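PDB 3DFI: pseudoaglycone deacetylase Dbv21 from Actinoplanes teichomyceticus, which is a zinc-binding hydrolase of the PIG-L family that probably removes an acetyl group from the sugar of the A40926 pseudoaglycone. Local coordinates for residues 7-12 against 143-148; 60-65 against 230-235; 77-82 against 224-229. All coordinates share one frame; numbering follows the deposited sequence.

Contact 1: residues 7-12 against 143-148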
ATOM      1  N   ARG A   7       8.998   5.405  14.648  1.00 53.61           N
ATOM      2  CA  ARG A   7       8.754   4.108  14.016  1.00 53.20           C
ATOM      3  C   ARG A   7       8.645   2.925  14.994  1.00 51.64           C
ATOM      4  O   ARG A   7       8.751   1.770  14.590  1.00 50.97           O
ATOM      5  CB  ARG A   7       9.868   3.817  13.008  1.00 53.39           C
ATOM      6  CG  ARG A   7      10.184   4.945  12.019  1.00 54.63           C
ATOM      7  CD  ARG A   7      11.293   4.472  11.066  1.00 54.36           C
ATOM      8  NE  ARG A   7      12.574   4.472  11.767  1.00 56.05           N
ATOM      9  CZ  ARG A   7      13.619   3.704  11.477  1.00 55.62           C
ATOM     10  NH1 ARG A   7      14.720   3.826  12.213  1.00 55.79           N
ATOM     11  NH2 ARG A   7      13.581   2.831  10.476  1.00 53.60           N
ATOM     12  N   THR A   8       8.446   3.211  16.276  1.00 50.92           N
ATOM     13  CA  THR A   8       8.295   2.158  17.277  1.00 49.92           C
ATOM     14  C   THR A   8       7.186   1.181  16.845  1.00 49.56           C
ATOM     15  O   THR A   8       7.408  -0.029  16.777  1.00 48.58           O
ATOM     16  CB  THR A   8       8.006   2.752  18.679  1.00 50.08           C
ATOM     17  OG1 THR A   8       9.085   3.616  19.060  1.00 49.42           O
ATOM     18  CG2 THR A   8       7.848   1.646  19.737  1.00 50.24           C
ATOM     19  N   ARG A   9       6.002   1.718  16.549  1.00 49.21           N
ATOM     20  CA  ARG A   9       4.863   0.909  16.105  1.00 49.22           C
ATOM     21  C   ARG A   9       4.248   1.546  14.868  1.00 48.96           C
ATOM     22  O   ARG A   9       3.570   2.562  14.966  1.00 47.97           O
ATOM     23  CB  ARG A   9       3.836   0.765  17.243  1.00 49.60           C
ATOM     24  CG  ARG A   9       4.384   0.049  18.494  1.00 49.54           C
ATOM     25  CD  ARG A   9       3.360  -0.078  19.633  1.00 49.60           C
ATOM     26  NE  ARG A   9       2.885   1.218  20.127  1.00 50.58           N
ATOM     27  CZ  ARG A   9       3.487   1.954  21.065  1.00 52.98           C
ATOM     28  NH1 ARG A   9       4.613   1.537  21.638  1.00 54.62           N
ATOM     29  NH2 ARG A   9       2.959   3.116  21.439  1.00 52.19           N
ATOM     30  N   ILE A  10       4.527   0.961  13.698  1.00 49.21           N
ATOM     31  CA  ILE A  10       3.996   1.451  12.429  1.00 49.64           C
ATOM     32  C   ILE A  10       2.742   0.679  11.984  1.00 50.11           C
ATOM     33  O   ILE A  10       2.741  -0.556  11.932  1.00 49.89           O
ATOM     34  CB  ILE A  10       5.056   1.391  11.287  1.00 49.61           C
ATOM     35  CG1 ILE A  10       6.285   2.260  11.635  1.00 49.97           C
ATOM     36  CG2 ILE A  10       4.445   1.864   9.958  1.00 49.56           C
ATOM     37  CD1 ILE A  10       7.490   1.995  10.731  1.00 49.00           C
ATOM     38  N   LEU A  11       1.682   1.424  11.662  1.00 49.70           N
ATOM     39  CA  LEU A  11       0.519   0.853  11.005  1.00 49.78           C
ATOM     40  C   LEU A  11       0.437   1.381   9.576  1.00 50.33           C
ATOM     41  O   LEU A  11       0.193   2.564   9.362  1.00 50.56           O
ATOM     42  CB  LEU A  11      -0.755   1.187  11.760  1.00 49.95           C
ATOM     43  CG  LEU A  11      -2.082   0.640  11.214  1.00 50.59           C
ATOM     44  CD1 LEU A  11      -2.133  -0.924  11.118  1.00 48.22           C
ATOM     45  CD2 LEU A  11      -3.234   1.201  12.072  1.00 49.09           C
ATOM     46  N   ALA A  12       0.679   0.507   8.603  1.00 48.80           N
ATOM     47  CA  ALA A  12       0.528   0.893   7.204  1.00 49.02           C
ATOM     48  C   ALA A  12      -0.841   0.435   6.705  1.00 48.68           C
ATOM     49  O   ALA A  12      -1.244  -0.707   6.961  1.00 49.20           O
ATOM     50  CB  ALA A  12       1.648   0.295   6.360  1.00 47.39           C
ATOM     51  N   GLU A 143      -6.671  -0.769  18.265  1.00 55.27           N
ATOM     52  CA  GLU A 143      -6.138  -2.093  18.530  1.00 56.16           C
ATOM     53  C   GLU A 143      -4.600  -2.167  18.461  1.00 56.29           C
ATOM     54  O   GLU A 143      -3.978  -2.817  19.304  1.00 56.35           O
ATOM     55  CB  GLU A 143      -6.754  -3.092  17.552  1.00 56.32           C
ATOM     56  CG  GLU A 143      -6.630  -4.519  18.009  1.00 58.29           C
ATOM     57  CD  GLU A 143      -7.374  -5.469  17.100  1.00 61.95           C
ATOM     58  OE1 GLU A 143      -6.700  -6.140  16.284  1.00 60.35           O
ATOM     59  OE2 GLU A 143      -8.629  -5.524  17.206  1.00 60.96           O
ATOM     60  N   CYS A 144      -4.000  -1.506  17.470  1.00 55.79           N
ATOM     61  CA  CYS A 144      -2.556  -1.639  17.210  1.00 56.88           C
ATOM     62  C   CYS A 144      -1.700  -0.572  17.935  1.00 55.98           C
ATOM     63  O   CYS A 144      -0.473  -0.682  17.986  1.00 56.11           O
ATOM     64  CB  CYS A 144      -2.276  -1.628  15.692  1.00 56.28           C
ATOM     65  SG  CYS A 144      -2.753  -3.190  14.820  1.00 64.32           S
ATOM     66  N   ASP A 145      -2.359   0.454  18.471  1.00 55.20           N
ATOM     67  CA  ASP A 145      -1.711   1.591  19.178  1.00 54.43           C
ATOM     68  C   ASP A 145      -0.426   2.131  18.483  1.00 52.89           C
ATOM     69  O   ASP A 145       0.637   2.220  19.099  1.00 53.14           O
ATOM     70  CB  ASP A 145      -1.490   1.240  20.673  1.00 54.51           C
ATOM     71  CG  ASP A 145      -1.084   2.442  21.529  1.00 55.79           C
ATOM     72  OD1 ASP A 145      -1.285   3.611  21.125  1.00 57.56           O
ATOM     73  OD2 ASP A 145      -0.569   2.212  22.650  1.00 58.40           O
ATOM     74  N   PRO A 146      -0.535   2.522  17.201  1.00 51.53           N
ATOM     75  CA  PRO A 146       0.655   2.893  16.433  1.00 50.24           C
ATOM     76  C   PRO A 146       1.222   4.246  16.868  1.00 49.03           C
ATOM     77  O   PRO A 146       0.483   5.066  17.417  1.00 48.63           O
ATOM     78  CB  PRO A 146       0.111   3.024  15.012  1.00 49.84           C
ATOM     79  CG  PRO A 146      -1.286   3.473  15.206  1.00 50.66           C
ATOM     80  CD  PRO A 146      -1.767   2.699  16.406  1.00 51.66           C
ATOM     81  N   THR A 147       2.513   4.463  16.614  1.00 47.56           N
ATOM     82  CA  THR A 147       3.162   5.780  16.798  1.00 46.89           C
ATOM     83  C   THR A 147       3.325   6.497  15.451  1.00 47.07           C
ATOM     84  O   THR A 147       3.677   7.658  15.391  1.00 46.29           O
ATOM     85  CB  THR A 147       4.541   5.620  17.487  1.00 47.00           C
ATOM     86  OG1 THR A 147       5.359   4.729  16.715  1.00 45.30           O
ATOM     87  CG2 THR A 147       4.366   5.024  18.883  1.00 45.86           C
ATOM     88  N   LEU A 148       3.078   5.762  14.368  1.00 48.08           N
ATOM     89  CA  LEU A 148       3.060   6.314  13.007  1.00 48.84           C
ATOM     90  C   LEU A 148       2.097   5.511  12.137  1.00 48.73           C
ATOM     91  O   LEU A 148       2.081   4.273  12.183  1.00 48.47           O
ATOM     92  CB  LEU A 148       4.462   6.275  12.386  1.00 49.06           C
ATOM     93  CG  LEU A 148       4.674   6.687  10.916  1.00 48.70           C
ATOM     94  CD1 LEU A 148       4.519   8.170  10.764  1.00 48.69           C
ATOM     95  CD2 LEU A 148       6.085   6.247  10.464  1.00 48.71           C
TER
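Two neighbouring parallel strands of the central sheet, 9-14 and 148-152, begin side by side here, bridged at Ile-10 and Leu-148. Between them the carbonyl oxygen of Arg-9 takes two amides: Thr-147 N, 2.7 Å from Arg-9 O and in the carbonyl plane, and Leu-148 N, a longer 3.3 Å from Arg-9 O and tilted out of it. The next link runs back, Leu-11 N giving its hydrogen to Leu-148 O at 2.9 Å. Before the bridge a side chain stands in for backbone. With chi1 of 57°, Thr-147 holds OG1 between its own backbone N and carbonyl carbon, where Arg-9 N reaches OG1 at 3.1 Å in a nearly straight bond (172°); OG1 also bonds to Asp-6 O. Threonine suits the place because its other branch, CG2, lies over one face of the Arg-9 guanidinium. That group keeps NE in line with Asp-145 O, at 2.7 Å and 178°, while Arg-9 NH2 and Asp-145 OD2 form a long salt bridge of charge alone. Asp-145 has left-handed backbone angles just after helix 126-144, a conformation aspartate tolerates better than most residues. On the sheet face turned to helix 126-144, Pro-146 CB packs on Leu-11 CB at 3.8 Å, with Ile-141 of that helix touching both residues; on the other face Ile-10 and Leu-148 lie side by side, pointing the same way. A helix leading through a short loop into a parallel strand beside the first one is typical of the Rossmann-like alpha/beta fold.

Contact 2: residues 60-65 against 230-235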
ATOM      1  N   HIS A  60      -8.982 -12.516 -13.471  1.00 57.31           N
ATOM      2  CA  HIS A  60      -8.403 -13.717 -12.887  1.00 55.80           C
ATOM      3  C   HIS A  60      -7.546 -14.458 -13.918  1.00 55.07           C
ATOM      4  O   HIS A  60      -6.403 -14.793 -13.633  1.00 54.70           O
ATOM      5  CB  HIS A  60      -9.482 -14.629 -12.298  1.00 55.46           C
ATOM      6  CG  HIS A  60     -10.246 -14.014 -11.159  1.00 54.28           C
ATOM      7  ND1 HIS A  60     -11.410 -14.562 -10.667  1.00 52.29           N
ATOM      8  CD2 HIS A  60     -10.017 -12.897 -10.425  1.00 52.04           C
ATOM      9  CE1 HIS A  60     -11.861 -13.820  -9.672  1.00 53.86           C
ATOM     10  NE2 HIS A  60     -11.037 -12.800  -9.508  1.00 52.70           N
ATOM     11  N   ALA A  61      -8.097 -14.687 -15.111  1.00 54.28           N
ATOM     12  CA  ALA A  61      -7.347 -15.293 -16.221  1.00 53.93           C
ATOM     13  C   ALA A  61      -6.017 -14.589 -16.497  1.00 53.82           C
ATOM     14  O   ALA A  61      -5.018 -15.256 -16.759  1.00 54.04           O
ATOM     15  CB  ALA A  61      -8.200 -15.366 -17.494  1.00 53.48           C
ATOM     16  N   ARG A  62      -6.016 -13.256 -16.434  1.00 54.00           N
ATOM     17  CA  ARG A  62      -4.800 -12.441 -16.566  1.00 54.88           C
ATOM     18  C   ARG A  62      -3.782 -12.638 -15.436  1.00 54.02           C
ATOM     19  O   ARG A  62      -2.573 -12.410 -15.626  1.00 53.78           O
ATOM     20  CB  ARG A  62      -5.148 -10.946 -16.669  1.00 54.88           C
ATOM     21  CG  ARG A  62      -4.439 -10.240 -17.844  1.00 57.09           C
ATOM     22  CD  ARG A  62      -4.643  -8.718 -17.889  1.00 57.86           C
ATOM     23  NE  ARG A  62      -5.810  -8.245 -17.128  1.00 64.80           N
ATOM     24  CZ  ARG A  62      -6.691  -7.339 -17.565  1.00 66.44           C
ATOM     25  NH1 ARG A  62      -6.571  -6.809 -18.777  1.00 67.16           N
ATOM     26  NH2 ARG A  62      -7.710  -6.975 -16.794  1.00 66.97           N
ATOM     27  N   TRP A  63      -4.266 -13.028 -14.259  1.00 53.00           N
ATOM     28  CA  TRP A  63      -3.378 -13.347 -13.146  1.00 52.04           C
ATOM     29  C   TRP A  63      -2.899 -14.808 -13.205  1.00 51.90           C
ATOM     30  O   TRP A  63      -2.038 -15.212 -12.428  1.00 52.93           O
ATOM     31  CB  TRP A  63      -4.071 -13.079 -11.825  1.00 52.51           C
ATOM     32  CG  TRP A  63      -4.423 -11.638 -11.615  1.00 52.02           C
ATOM     33  CD1 TRP A  63      -3.836 -10.548 -12.200  1.00 52.50           C
ATOM     34  CD2 TRP A  63      -5.423 -11.129 -10.732  1.00 52.82           C
ATOM     35  NE1 TRP A  63      -4.427  -9.393 -11.750  1.00 53.47           N
ATOM     36  CE2 TRP A  63      -5.398  -9.721 -10.839  1.00 53.54           C
ATOM     37  CE3 TRP A  63      -6.328 -11.721  -9.852  1.00 51.93           C
ATOM     38  CZ2 TRP A  63      -6.256  -8.904 -10.119  1.00 53.16           C
ATOM     39  CZ3 TRP A  63      -7.184 -10.893  -9.125  1.00 51.87           C
ATOM     40  CH2 TRP A  63      -7.142  -9.510  -9.272  1.00 52.05           C
ATOM     41  N   GLY A  64      -3.450 -15.584 -14.129  1.00 49.82           N
ATOM     42  CA  GLY A  64      -3.047 -16.978 -14.295  1.00 48.89           C
ATOM     43  C   GLY A  64      -3.851 -17.966 -13.468  1.00 47.91           C
ATOM     44  O   GLY A  64      -3.420 -19.113 -13.282  1.00 47.18           O
ATOM     45  N   LEU A  65      -5.022 -17.520 -13.000  1.00 46.63           N
ATOM     46  CA  LEU A  65      -5.925 -18.321 -12.158  1.00 46.43           C
ATOM     47  C   LEU A  65      -7.028 -18.987 -12.983  1.00 46.21           C
ATOM     48  O   LEU A  65      -7.485 -18.427 -13.975  1.00 47.26           O
ATOM     49  CB  LEU A  65      -6.563 -17.452 -11.049  1.00 45.77           C
ATOM     50  CG  LEU A  65      -5.628 -16.643 -10.139  1.00 47.11           C
ATOM     51  CD1 LEU A  65      -6.415 -15.808  -9.152  1.00 45.82           C
ATOM     52  CD2 LEU A  65      -4.648 -17.557  -9.401  1.00 47.32           C
ATOM     53  N   LEU A 230       2.277  -9.451 -10.043  1.00 50.53           N
ATOM     54  CA  LEU A 230       3.491  -9.377 -10.870  1.00 50.98           C
ATOM     55  C   LEU A 230       3.378 -10.056 -12.217  1.00 50.65           C
ATOM     56  O   LEU A 230       4.208  -9.811 -13.110  1.00 49.81           O
ATOM     57  CB  LEU A 230       4.747  -9.814 -10.107  1.00 51.51           C
ATOM     58  CG  LEU A 230       5.371  -8.633  -9.319  1.00 52.19           C
ATOM     59  CD1 LEU A 230       4.393  -7.963  -8.343  1.00 53.36           C
ATOM     60  CD2 LEU A 230       6.636  -9.051  -8.587  1.00 53.45           C
ATOM     61  N   SER A 231       2.344 -10.877 -12.413  1.00 50.66           N
ATOM     62  CA  SER A 231       2.166 -11.428 -13.760  1.00 51.69           C
ATOM     63  C   SER A 231       1.789 -10.317 -14.777  1.00 51.49           C
ATOM     64  O   SER A 231       1.972 -10.490 -15.987  1.00 50.36           O
ATOM     65  CB  SER A 231       1.232 -12.653 -13.800  1.00 51.64           C
ATOM     66  OG  SER A 231      -0.119 -12.287 -13.733  1.00 54.96           O
ATOM     67  N   VAL A 232       1.293  -9.183 -14.257  1.00 51.62           N
ATOM     68  CA  VAL A 232       1.064  -7.959 -15.051  1.00 51.85           C
ATOM     69  C   VAL A 232       2.190  -6.932 -14.838  1.00 51.31           C
ATOM     70  O   VAL A 232       2.763  -6.435 -15.791  1.00 51.72           O
ATOM     71  CB  VAL A 232      -0.325  -7.291 -14.727  1.00 52.06           C
ATOM     72  CG1 VAL A 232      -0.522  -5.988 -15.542  1.00 52.29           C
ATOM     73  CG2 VAL A 232      -1.469  -8.255 -15.025  1.00 52.13           C
ATOM     74  N   LEU A 233       2.490  -6.619 -13.580  1.00 51.16           N
ATOM     75  CA  LEU A 233       3.458  -5.571 -13.240  1.00 50.63           C
ATOM     76  C   LEU A 233       4.899  -5.934 -13.620  1.00 50.69           C
ATOM     77  O   LEU A 233       5.719  -5.046 -13.878  1.00 50.68           O
ATOM     78  CB  LEU A 233       3.363  -5.196 -11.753  1.00 50.18           C
ATOM     79  CG  LEU A 233       2.039  -4.559 -11.303  1.00 49.95           C
ATOM     80  CD1 LEU A 233       2.028  -4.342  -9.766  1.00 50.68           C
ATOM     81  CD2 LEU A 233       1.761  -3.229 -12.054  1.00 48.87           C
ATOM     82  N   ASP A 234       5.196  -7.233 -13.654  1.00 50.12           N
ATOM     83  CA  ASP A 234       6.508  -7.736 -14.099  1.00 49.70           C
ATOM     84  C   ASP A 234       6.321  -8.741 -15.242  1.00 49.85           C
ATOM     85  O   ASP A 234       7.027  -9.759 -15.349  1.00 48.48           O
ATOM     86  CB  ASP A 234       7.320  -8.326 -12.927  1.00 49.54           C
ATOM     87  CG  ASP A 234       8.798  -8.569 -13.287  1.00 50.30           C
ATOM     88  OD1 ASP A 234       9.353  -9.625 -12.966  1.00 52.62           O
ATOM     89  OD2 ASP A 234       9.433  -7.597 -13.958  1.00 45.96           O
ATOM     90  N   GLY A 235       5.335  -8.422 -16.081  1.00 50.19           N
ATOM     91  CA  GLY A 235       5.045  -9.143 -17.301  1.00 51.53           C
ATOM     92  C   GLY A 235       6.231  -9.007 -18.272  1.00 51.43           C
ATOM     93  O   GLY A 235       7.205  -8.308 -17.958  1.00 51.18           O
TER
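Ser-231 and Arg-62 meet through a hydroxyl and a backbone carbonyl: Ser-231 OG lies 3.1 Å from Arg-62 O. The bond is not settled, because the single hydroxyl proton could go instead to Thr-228 O, one turn back in the serine's own helix. A chi1 of 78° puts OG between the serine's backbone N and carbonyl carbon, and from there it also lies 3.5 Å from Trp-63 CA. Serine fits this spot, being short enough to let two backbones come close and polar enough to meet a carbonyl. Beside it, Val-232 offers one branch, CG2, to two neighbours: the edge of the indole, with Trp-63 CD1 at 4.3 Å, and the aliphatic stem of Arg-62, with Arg-62 CD also at 4.3 Å from Val-232 CG2.

Further out, helix 54-63 ends just after these residues. Gly-64 has positive phi and closes a Schellman motif, in which Leu-65 N bonds back to His-60 O at 3.1 Å and Gly-64 N to Ala-61 O at the same length. Glycine suits the turn, since a side chain there would press on the preceding carbonyl. The guanidinium of Arg-62 makes a cation-pi contact with Phe-59, one turn earlier, and the indole of Trp-63 packs against Thr-228, Gln-229, Arg-75 and Ile-99, its side chain about 10 Å from the zinc ion.

Chemically this is a slight junction: the segments bury 156 Å² together, and one hydroxyl whose proton may be spent within its own helix, plus a single valine methyl at van der Waals distance, imply light contact between two helix ends, while the indole also packs against residues outside these segments.

Contact 3: residues 77-82 against 224-229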
ATOM      1  N   ASN A  77      -3.089 -15.109   0.738  1.00 47.93           N
ATOM      2  CA  ASN A  77      -1.933 -15.987   0.969  1.00 48.77           C
ATOM      3  C   ASN A  77      -0.633 -15.391   0.444  1.00 48.06           C
ATOM      4  O   ASN A  77       0.423 -15.530   1.067  1.00 48.12           O
ATOM      5  CB  ASN A  77      -2.157 -17.381   0.356  1.00 47.76           C
ATOM      6  CG  ASN A  77      -3.130 -18.238   1.168  1.00 50.91           C
ATOM      7  OD1 ASN A  77      -3.117 -18.241   2.410  1.00 49.33           O
ATOM      8  ND2 ASN A  77      -3.957 -19.003   0.459  1.00 50.02           N
ATOM      9  N   GLU A  78      -0.702 -14.755  -0.722  1.00 48.34           N
ATOM     10  CA  GLU A  78       0.453 -14.030  -1.252  1.00 48.44           C
ATOM     11  C   GLU A  78       0.917 -12.927  -0.288  1.00 48.70           C
ATOM     12  O   GLU A  78       2.124 -12.764  -0.033  1.00 48.95           O
ATOM     13  CB  GLU A  78       0.122 -13.422  -2.615  1.00 48.71           C
ATOM     14  CG  GLU A  78      -0.070 -14.474  -3.760  1.00 48.39           C
ATOM     15  CD  GLU A  78      -0.323 -13.803  -5.106  1.00 48.90           C
ATOM     16  OE1 GLU A  78      -0.721 -12.600  -5.133  1.00 45.19           O
ATOM     17  OE2 GLU A  78      -0.090 -14.467  -6.143  1.00 45.01           O
ATOM     18  N   ASP A  79      -0.048 -12.161   0.216  1.00 48.23           N
ATOM     19  CA  ASP A  79       0.209 -11.065   1.146  1.00 49.15           C
ATOM     20  C   ASP A  79       0.874 -11.579   2.432  1.00 49.44           C
ATOM     21  O   ASP A  79       1.844 -11.000   2.897  1.00 49.55           O
ATOM     22  CB  ASP A  79      -1.106 -10.324   1.445  1.00 48.02           C
ATOM     23  CG  ASP A  79      -0.902  -9.059   2.266  1.00 51.06           C
ATOM     24  OD1 ASP A  79      -0.175  -8.146   1.813  1.00 53.23           O
ATOM     25  OD2 ASP A  79      -1.503  -8.972   3.350  1.00 52.68           O
ATOM     26  N   ILE A  80       0.375 -12.690   2.982  1.00 50.54           N
ATOM     27  CA  ILE A  80       0.974 -13.294   4.186  1.00 51.11           C
ATOM     28  C   ILE A  80       2.450 -13.700   3.951  1.00 51.75           C
ATOM     29  O   ILE A  80       3.330 -13.343   4.751  1.00 52.09           O
ATOM     30  CB  ILE A  80       0.102 -14.461   4.701  1.00 51.40           C
ATOM     31  CG1 ILE A  80      -1.242 -13.910   5.220  1.00 50.67           C
ATOM     32  CG2 ILE A  80       0.838 -15.331   5.750  1.00 50.92           C
ATOM     33  CD1 ILE A  80      -2.392 -14.961   5.333  1.00 51.09           C
ATOM     34  N   ALA A  81       2.715 -14.406   2.852  1.00 51.38           N
ATOM     35  CA  ALA A  81       4.084 -14.816   2.475  1.00 51.11           C
ATOM     36  C   ALA A  81       5.035 -13.615   2.367  1.00 50.91           C
ATOM     37  O   ALA A  81       6.124 -13.610   2.957  1.00 51.10           O
ATOM     38  CB  ALA A  81       4.064 -15.608   1.153  1.00 50.28           C
ATOM     39  N   ALA A  82       4.603 -12.602   1.624  1.00 50.04           N
ATOM     40  CA  ALA A  82       5.342 -11.342   1.479  1.00 50.94           C
ATOM     41  C   ALA A  82       5.635 -10.635   2.819  1.00 50.71           C
ATOM     42  O   ALA A  82       6.784 -10.331   3.134  1.00 51.38           O
ATOM     43  CB  ALA A  82       4.600 -10.384   0.535  1.00 49.77           C
ATOM     44  N   LYS A 224       8.172 -10.667  -4.929  1.00 49.49           N
ATOM     45  CA  LYS A 224       8.041 -11.905  -5.712  1.00 49.43           C
ATOM     46  C   LYS A 224       6.840 -12.742  -5.278  1.00 49.51           C
ATOM     47  O   LYS A 224       6.278 -13.484  -6.086  1.00 49.04           O
ATOM     48  CB  LYS A 224       9.314 -12.746  -5.619  1.00 49.57           C
ATOM     49  CG  LYS A 224      10.530 -12.084  -6.236  1.00 50.09           C
ATOM     50  CD  LYS A 224      11.779 -12.930  -6.055  1.00 49.48           C
ATOM     51  CE  LYS A 224      13.023 -12.157  -6.480  1.00 49.52           C
ATOM     52  NZ  LYS A 224      14.228 -13.033  -6.509  1.00 51.31           N
ATOM     53  N   HIS A 225       6.421 -12.598  -4.016  1.00 49.60           N
ATOM     54  CA  HIS A 225       5.294 -13.379  -3.521  1.00 50.06           C
ATOM     55  C   HIS A 225       3.943 -13.016  -4.130  1.00 49.98           C
ATOM     56  O   HIS A 225       3.078 -13.878  -4.251  1.00 49.71           O
ATOM     57  CB  HIS A 225       5.247 -13.415  -2.000  1.00 49.99           C
ATOM     58  CG  HIS A 225       6.211 -14.394  -1.418  1.00 51.35           C
ATOM     59  ND1 HIS A 225       6.099 -15.753  -1.633  1.00 51.02           N
ATOM     60  CD2 HIS A 225       7.320 -14.220  -0.660  1.00 52.59           C
ATOM     61  CE1 HIS A 225       7.092 -16.377  -1.023  1.00 51.82           C
ATOM     62  NE2 HIS A 225       7.853 -15.470  -0.432  1.00 53.48           N
ATOM     63  N   TYR A 226       3.786 -11.769  -4.568  1.00 49.75           N
ATOM     64  CA  TYR A 226       2.536 -11.344  -5.213  1.00 49.36           C
ATOM     65  C   TYR A 226       2.543 -11.701  -6.702  1.00 48.89           C
ATOM     66  O   TYR A 226       2.466 -10.817  -7.561  1.00 48.35           O
ATOM     67  CB  TYR A 226       2.336  -9.848  -5.063  1.00 49.26           C
ATOM     68  CG  TYR A 226       2.235  -9.367  -3.649  1.00 48.26           C
ATOM     69  CD1 TYR A 226       1.053  -9.514  -2.923  1.00 50.60           C
ATOM     70  CD2 TYR A 226       3.313  -8.725  -3.038  1.00 49.78           C
ATOM     71  CE1 TYR A 226       0.941  -9.044  -1.588  1.00 48.54           C
ATOM     72  CE2 TYR A 226       3.214  -8.238  -1.707  1.00 51.36           C
ATOM     73  CZ  TYR A 226       2.025  -8.403  -0.989  1.00 50.14           C
ATOM     74  OH  TYR A 226       1.915  -7.921   0.321  1.00 49.52           O
ATOM     75  N   ALA A 227       2.560 -12.996  -6.988  1.00 48.24           N
ATOM     76  CA  ALA A 227       2.859 -13.506  -8.328  1.00 48.26           C
ATOM     77  C   ALA A 227       1.704 -13.204  -9.259  1.00 48.53           C
ATOM     78  O   ALA A 227       1.862 -13.088 -10.474  1.00 48.22           O
ATOM     79  CB  ALA A 227       3.059 -14.999  -8.252  1.00 48.68           C
ATOM     80  N   THR A 228       0.520 -13.181  -8.668  1.00 48.18           N
ATOM     81  CA  THR A 228      -0.712 -12.852  -9.358  1.00 49.43           C
ATOM     82  C   THR A 228      -0.611 -11.439 -10.001  1.00 49.40           C
ATOM     83  O   THR A 228      -0.822 -11.288 -11.200  1.00 48.82           O
ATOM     84  CB  THR A 228      -1.874 -13.001  -8.329  1.00 50.56           C
ATOM     85  OG1 THR A 228      -3.079 -13.407  -8.971  1.00 56.08           O
ATOM     86  CG2 THR A 228      -2.055 -11.803  -7.479  1.00 46.09           C
ATOM     87  N   GLN A 229      -0.232 -10.445  -9.192  1.00 49.27           N
ATOM     88  CA  GLN A 229      -0.084  -9.052  -9.597  1.00 50.30           C
ATOM     89  C   GLN A 229       1.163  -8.842 -10.447  1.00 50.28           C
ATOM     90  O   GLN A 229       1.118  -8.145 -11.474  1.00 50.88           O
ATOM     91  CB  GLN A 229      -0.046  -8.125  -8.368  1.00 49.63           C
ATOM     92  CG  GLN A 229      -1.306  -8.191  -7.481  1.00 52.18           C
ATOM     93  CD  GLN A 229      -2.602  -8.256  -8.277  1.00 54.58           C
ATOM     94  OE1 GLN A 229      -3.228  -9.320  -8.378  1.00 54.34           O
ATOM     95  NE2 GLN A 229      -2.993  -7.135  -8.879  1.00 52.90           N
TER
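Tyr-226 OH gives its proton to Asp-79 OD1 at 2.6 Å, the shortest polar bond between the segments. The hydroxyl meets OD1 on its anti side, 19° out of the carboxylate plane. In Asp-79, CG is anti to the backbone N (chi1 -173°), and the carboxylate lies beside the phenol, pointing the same way; its second oxygen, OD2, is bonded to His-92 NE2. The buried aspartate thus has a partner for each oxygen: the phenol for OD1, the imidazole for OD2.

One residue earlier, Glu-78 sends an extended chain across to the start of helix 227-233. Its OE2 accepts Thr-228 N at 2.9 Å on the syn side, with an N-H...O angle of 154°, and Ala-227 N lies 3.1 Å from the same Glu-78 OE2. Glutamate suits the position: it is long enough to bridge the gap, and its negative charge would be favoured by a helix N terminus. On the way the stem passes the backbone, Glu-78 CG coming to 3.2 Å from His-225 O.

Small residues complete the helix surface. Ala-81 CB sits over one face of the His-225 ring, 3.6 Å from its centroid, a CH-pi contact. Ala-82 CB touches Tyr-226 CE2 at 3.4 Å, and alanine suits both places because its single methyl lets the two rings come close to the helix. Tyr-226 is the centre of an inverse gamma turn, which sends the chain on into helix 227-233.

Helix 71-86 lies with Ile-80 against His-90 and His-92 of edge strand 89-92 and with Glu-78 and its neighbours against this turn. Thr-228 also touches Arg-75 of the same helix 71-86, while Tyr-226 packs on Asp-18, beside zinc ligand Asp-19.

In the fold
From the N terminus the chain lays down the first strand, 9-14, then helices 54-63 and 71-86, before segment 143-148 returns to close contact 1 at the start of strand 148-152. By then contacts 2 and 3 are already open, so both cross contact 1. Segment 224-229 closes contact 3, and 230-235 closes contact 2 directly afterwards, leaving contact 3 nested inside the loop of contact 2. These two share helix 227-233 and touch through Trp-63 and Thr-228, tying late chain to two consecutive early helices on the zinc side. Contact 1 joins neighbouring sheet strands, its centre 32 Å from that of contact 2, across the chain's centre.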